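Local coordinates for Rod shape determining protein RodA (PDB 6BAR), which probably polymerises lipid-linked disaccharide-peptide units into peptidoglycan glycan strands for cell wall elongation, as a membrane-embedded glycosyltransferase of the SEDS family, at residues 9-14 against 352-357; 282-287 against 302-307. All coordinates share one frame; numbering follows the deposited sequence.

Contact 1: 9-14 against 352-357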
loop_
_atom_site.group_PDB
_atom_site.type_symbol
_atom_site.label_atom_id
_atom_site.label_comp_id
_atom_site.label_asym_id
_atom_site.label_seq_id
_atom_site.Cartn_x
_atom_site.Cartn_y
_atom_site.Cartn_z
ATOM N N LEU A 9 15.770 19.192 3.171
ATOM C CA LEU A 9 15.489 18.477 1.921
ATOM C C LEU A 9 16.679 17.596 1.505
ATOM O O LEU A 9 17.266 17.748 0.429
ATOM C CB LEU A 9 15.091 19.455 0.798
ATOM C CG LEU A 9 13.787 20.275 0.893
ATOM C CD1 LEU A 9 13.920 21.521 1.772
ATOM C CD2 LEU A 9 13.272 20.659 -0.493
ATOM N N ALA A 10 17.021 16.662 2.389
ATOM C CA ALA A 10 17.961 15.573 2.108
ATOM C C ALA A 10 17.216 14.281 1.793
ATOM O O ALA A 10 17.426 13.249 2.434
ATOM C CB ALA A 10 18.912 15.375 3.279
ATOM N N TYR A 11 16.321 14.323 0.809
ATOM C CA TYR A 11 15.547 13.150 0.434
ATOM C C TYR A 11 16.257 12.379 -0.677
ATOM O O TYR A 11 17.251 12.833 -1.252
ATOM C CB TYR A 11 14.139 13.546 -0.020
ATOM C CG TYR A 11 13.312 14.252 1.033
ATOM C CD1 TYR A 11 13.259 15.640 1.082
ATOM C CD2 TYR A 11 12.573 13.533 1.965
ATOM C CE1 TYR A 11 12.499 16.297 2.032
ATOM C CE2 TYR A 11 11.809 14.180 2.923
ATOM C CZ TYR A 11 11.776 15.566 2.950
ATOM O OH TYR A 11 11.022 16.224 3.895
ATOM N N ASP A 12 15.736 11.194 -0.978
ATOM C CA ASP A 12 16.154 10.460 -2.169
ATOM C C ASP A 12 15.223 10.881 -3.295
ATOM O O ASP A 12 14.117 10.360 -3.424
ATOM C CB ASP A 12 16.110 8.954 -1.947
ATOM C CG ASP A 12 16.472 8.178 -3.198
ATOM O OD1 ASP A 12 17.626 8.278 -3.664
ATOM O OD2 ASP A 12 15.594 7.475 -3.732
ATOM N N TRP A 13 15.669 11.832 -4.111
ATOM C CA TRP A 13 14.792 12.375 -5.138
ATOM C C TRP A 13 14.530 11.390 -6.272
ATOM O O TRP A 13 13.556 11.572 -7.010
ATOM C CB TRP A 13 15.376 13.684 -5.678
ATOM C CG TRP A 13 15.598 14.713 -4.602
ATOM C CD1 TRP A 13 16.740 14.906 -3.876
ATOM C CD2 TRP A 13 14.651 15.678 -4.118
ATOM N NE1 TRP A 13 16.566 15.933 -2.976
ATOM C CE2 TRP A 13 15.293 16.423 -3.105
ATOM C CE3 TRP A 13 13.326 15.984 -4.445
ATOM C CZ2 TRP A 13 14.652 17.457 -2.417
ATOM C CZ3 TRP A 13 12.693 17.010 -3.761
ATOM C CH2 TRP A 13 13.356 17.733 -2.760
ATOM N N GLY A 14 15.357 10.352 -6.423
ATOM C CA GLY A 14 15.071 9.332 -7.420
ATOM C C GLY A 14 13.738 8.645 -7.186
ATOM O O GLY A 14 12.953 8.459 -8.122
ATOM N N VAL A 352 10.999 9.063 6.929
ATOM C CA VAL A 352 11.846 8.204 7.749
ATOM C C VAL A 352 13.191 7.976 7.076
ATOM O O VAL A 352 14.182 7.710 7.768
ATOM C CB VAL A 352 11.193 6.853 8.121
ATOM C CG1 VAL A 352 9.960 7.072 8.980
ATOM C CG2 VAL A 352 10.869 6.042 6.903
ATOM N N HIS A 353 13.269 8.099 5.746
ATOM C CA HIS A 353 14.583 8.056 5.107
ATOM C C HIS A 353 15.375 9.335 5.342
ATOM O O HIS A 353 16.599 9.272 5.501
ATOM C CB HIS A 353 14.459 7.799 3.601
ATOM C CG HIS A 353 15.780 7.703 2.895
ATOM N ND1 HIS A 353 16.249 8.688 2.051
ATOM C CD2 HIS A 353 16.731 6.737 2.911
ATOM C CE1 HIS A 353 17.431 8.334 1.578
ATOM N NE2 HIS A 353 17.746 7.154 2.084
ATOM N N ARG A 354 14.716 10.499 5.368
ATOM C CA ARG A 354 15.472 11.730 5.566
ATOM C C ARG A 354 15.985 11.889 6.993
ATOM O O ARG A 354 16.972 12.603 7.202
ATOM C CB ARG A 354 14.636 12.951 5.191
ATOM C CG ARG A 354 13.706 13.423 6.287
ATOM C CD ARG A 354 13.323 14.880 6.094
ATOM N NE ARG A 354 12.003 15.162 6.648
ATOM C CZ ARG A 354 11.764 15.362 7.939
ATOM N NH1 ARG A 354 12.758 15.315 8.818
ATOM N NH2 ARG A 354 10.530 15.609 8.350
ATOM N N ASP A 355 15.354 11.247 7.977
ATOM C CA ASP A 355 15.794 11.323 9.364
ATOM C C ASP A 355 16.607 10.098 9.789
ATOM O O ASP A 355 16.706 9.813 10.987
ATOM C CB ASP A 355 14.588 11.512 10.296
ATOM C CG ASP A 355 14.029 12.940 10.277
ATOM O OD1 ASP A 355 14.790 13.891 9.994
ATOM O OD2 ASP A 355 12.823 13.115 10.566
ATOM N N ARG A 356 17.215 9.383 8.833
ATOM C CA ARG A 356 17.831 8.094 9.147
ATOM C C ARG A 356 19.086 8.241 10.000
ATOM O O ARG A 356 19.421 7.326 10.763
ATOM C CB ARG A 356 18.153 7.327 7.859
ATOM C CG ARG A 356 19.198 7.974 6.960
ATOM C CD ARG A 356 19.271 7.285 5.597
ATOM N NE ARG A 356 20.258 7.905 4.714
ATOM C CZ ARG A 356 20.079 9.067 4.089
ATOM N NH1 ARG A 356 18.951 9.745 4.250
ATOM N NH2 ARG A 356 21.033 9.558 3.310
ATOM N N TYR A 357 19.786 9.367 9.888
ATOM C CA TYR A 357 20.992 9.643 10.669
ATOM C C TYR A 357 20.671 10.707 11.717
ATOM O O TYR A 357 21.184 11.825 11.680
ATOM C CB TYR A 357 22.152 10.100 9.741
ATOM C CG TYR A 357 22.629 9.070 8.730
ATOM C CD1 TYR A 357 22.754 7.731 9.078
ATOM C CD2 TYR A 357 22.959 9.447 7.420
ATOM C CE1 TYR A 357 23.191 6.790 8.157
ATOM C CE2 TYR A 357 23.399 8.508 6.486
ATOM C CZ TYR A 357 23.510 7.179 6.866
ATOM O OH TYR A 357 23.941 6.225 5.966
#

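Contact 2: 282-287 against 302-307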
loop_
_atom_site.group_PDB
_atom_site.type_symbol
_atom_site.label_atom_id
_atom_site.label_comp_id
_atom_site.label_asym_id
_atom_site.label_seq_id
_atom_site.Cartn_x
_atom_site.Cartn_y
_atom_site.Cartn_z
ATOM N N ALA A 282 12.813 -1.624 -6.213
ATOM C CA ALA A 282 14.259 -1.645 -6.009
ATOM C C ALA A 282 14.721 -0.463 -5.166
ATOM O O ALA A 282 15.522 -0.630 -4.244
ATOM C CB ALA A 282 14.990 -1.649 -7.353
ATOM N N ARG A 283 14.242 0.743 -5.477
ATOM C CA ARG A 283 14.652 1.905 -4.696
ATOM C C ARG A 283 14.129 1.825 -3.269
ATOM O O ARG A 283 14.810 2.255 -2.333
ATOM C CB ARG A 283 14.193 3.199 -5.367
ATOM C CG ARG A 283 15.260 3.859 -6.249
ATOM C CD ARG A 283 16.557 4.129 -5.484
ATOM N NE ARG A 283 17.622 4.657 -6.341
ATOM C CZ ARG A 283 17.907 5.949 -6.480
ATOM N NH1 ARG A 283 18.895 6.336 -7.278
ATOM N NH2 ARG A 283 17.205 6.858 -5.821
ATOM N N LEU A 284 12.933 1.263 -3.075
ATOM C CA LEU A 284 12.422 1.081 -1.717
ATOM C C LEU A 284 13.307 0.131 -0.914
ATOM O O LEU A 284 13.701 0.438 0.218
ATOM C CB LEU A 284 10.982 0.569 -1.752
ATOM C CG LEU A 284 9.905 1.603 -2.085
ATOM C CD1 LEU A 284 8.544 0.949 -2.207
ATOM C CD2 LEU A 284 9.885 2.693 -1.024
ATOM N N PHE A 285 13.634 -1.030 -1.483
ATOM C CA PHE A 285 14.494 -1.965 -0.762
ATOM C C PHE A 285 15.932 -1.459 -0.640
ATOM O O PHE A 285 16.648 -1.881 0.274
ATOM C CB PHE A 285 14.445 -3.342 -1.434
ATOM C CG PHE A 285 13.229 -4.155 -1.059
ATOM C CD1 PHE A 285 12.654 -4.026 0.197
ATOM C CD2 PHE A 285 12.660 -5.044 -1.957
ATOM C CE1 PHE A 285 11.537 -4.772 0.550
ATOM C CE2 PHE A 285 11.543 -5.793 -1.608
ATOM C CZ PHE A 285 10.981 -5.655 -0.354
ATOM N N ALA A 286 16.365 -0.555 -1.522
ATOM C CA ALA A 286 17.678 0.065 -1.377
ATOM C C ALA A 286 17.681 1.078 -0.241
ATOM O O ALA A 286 18.638 1.142 0.536
ATOM C CB ALA A 286 18.100 0.738 -2.686
ATOM N N LEU A 287 16.624 1.886 -0.138
ATOM C CA LEU A 287 16.493 2.773 1.008
ATOM C C LEU A 287 16.347 1.980 2.297
ATOM O O LEU A 287 16.800 2.432 3.354
ATOM C CB LEU A 287 15.304 3.715 0.818
ATOM C CG LEU A 287 15.355 4.631 -0.411
ATOM C CD1 LEU A 287 14.334 5.745 -0.271
ATOM C CD2 LEU A 287 16.754 5.191 -0.649
ATOM N N GLY A 302 8.475 -3.667 4.866
ATOM C CA GLY A 302 7.062 -4.016 4.903
ATOM C C GLY A 302 6.250 -3.211 3.907
ATOM O O GLY A 302 5.399 -3.757 3.191
ATOM N N PHE A 303 6.522 -1.906 3.828
ATOM C CA PHE A 303 5.818 -1.062 2.867
ATOM C C PHE A 303 6.065 -1.531 1.434
ATOM O O PHE A 303 5.119 -1.699 0.646
ATOM C CB PHE A 303 6.250 0.396 3.041
ATOM C CG PHE A 303 5.342 1.381 2.367
ATOM C CD1 PHE A 303 4.255 1.911 3.041
ATOM C CD2 PHE A 303 5.576 1.779 1.061
ATOM C CE1 PHE A 303 3.416 2.820 2.422
ATOM C CE2 PHE A 303 4.741 2.692 0.438
ATOM C CZ PHE A 303 3.662 3.212 1.117
ATOM N N ALA A 304 7.338 -1.746 1.081
ATOM C CA ALA A 304 7.667 -2.203 -0.268
ATOM C C ALA A 304 7.019 -3.547 -0.571
ATOM O O ALA A 304 6.561 -3.783 -1.697
ATOM C CB ALA A 304 9.182 -2.293 -0.444
ATOM N N GLY A 305 6.978 -4.442 0.420
ATOM C CA GLY A 305 6.313 -5.717 0.220
ATOM C C GLY A 305 4.843 -5.554 -0.112
ATOM O O GLY A 305 4.348 -6.122 -1.084
ATOM N N MET A 306 4.126 -4.773 0.696
ATOM C CA MET A 306 2.706 -4.564 0.432
ATOM C C MET A 306 2.478 -3.980 -0.960
ATOM O O MET A 306 1.567 -4.405 -1.691
ATOM C CB MET A 306 2.114 -3.658 1.509
ATOM C CG MET A 306 2.025 -4.322 2.871
ATOM S SD MET A 306 1.190 -3.302 4.099
ATOM C CE MET A 306 0.863 -4.527 5.362
ATOM N N LEU A 307 3.306 -3.011 -1.352
ATOM C CA LEU A 307 3.132 -2.380 -2.657
ATOM C C LEU A 307 3.356 -3.382 -3.790
ATOM O O LEU A 307 2.490 -3.567 -4.667
ATOM C CB LEU A 307 4.089 -1.194 -2.771
ATOM C CG LEU A 307 3.666 -0.019 -3.644
ATOM C CD1 LEU A 307 4.380 1.229 -3.175
ATOM C CD2 LEU A 307 3.998 -0.304 -5.094
#

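Contact 1: 9-14 against 352-357
Y11 and R354 carry a polar surface contact between the chain's two ends: the segment leading into helix 13-30 meets the C-terminal end of helix 336-354. The backbones come nearest at this pair, with the CA atoms of Y11 and R354 5.3 Å apart. The two side chains lie alongside each other and point the same way, the ring plane and the guanidinium plane 87° apart. R354 CG sits between its own backbone N and carbonyl carbon (chi1 83°), and from CG to NE the chain runs extended along the tyrosine: CD of R354 lies 3.6 Å from CE2 of Y11, and NE of R354 gives OH of Y11 a weak, bent hydrogen bond of 3.1 Å. The same OH is hydrogen-bonded to Q58, and NH1 of R354 forms a salt bridge of 2.7 Å with OD1 of D355. An alanine in place of Y11 would probably leave NE of R354 without its weak acceptor and Q58 without this partner, and open a gap beside the arginine's methylenes. In the SEDS membrane bundle the contact sets the loop leading into the first helix, 13-30, against the end of the last, 336-354. D12 is the N-cap of helix 13-30, its OD2 accepting from N of L15, while OD1 is in a salt bridge with R283. Its CB approaches CE1 of H353 at 3.8 Å. Next to this, NH1 of R356 donates to O of H353 at 2.7 Å, lying 36° out of the carbonyl plane, and also stands over one face of the H353 ring.

Contact 2: 282-287 against 302-307
A304 packs against L284 and F285 in an antiparallel pair of membrane helices, 266-288 and 294-319. The short segments' axes approach to 9.3 Å with 164° between their N-to-C directions, and the backbones are closest where CA of L284 and CA of A304 stand 6.0 Å apart. CB of A304 is the hub of the interface. On the L284 side it meets CB of that leucine at 3.6 Å. On the F285 side it lies over one face of the ring in a CH-pi contact, 3.9 Å from the ring centroid, 26° off the normal and displaced toward the rim. CG of F285 is anti to the carbonyl carbon (chi1 -80°), beside the backbone N, and the ring beyond it comes over A304. Such a hairpin, two consecutive helices joined by a short connection, is a common unit of polytopic membrane proteins, and no hydrogen bond crosses it at this level. L284 extends the apolar patch: its CD1 reaches CD1 of L307 at 4.3 Å and comes near the plane of the F303 ring, at the edge, 4.5 Å from CD2 of F303. Beyond the pair, L15 of helix 13-30 touches L284, while L112 and L346 touch F303. L284 and A304 are buried, whereas F285 is on the surface.

How the contacts relate
The centres of contacts 1 and 2 lie about 15 Å apart, on the same side of the chain's centre, contact 1 about 20 Å from it and contact 2 about 10 Å. The segments of contact 1 are 338 residues apart at their closest ends, and both helices of contact 2 fall between them in sequence, separated by a short connection, residues 289-293; helix 294-319 is followed by helix 336-354, which ends in contact 1. The two sites touch directly. OD1 of D12 and NH2 of R283 form a salt bridge of 2.6 Å, and CD2 of L287 packs against NE2 of H353 at 3.5 Å. Helix 266-288 therefore ties the contact between the chain's ends to the buried helix pair.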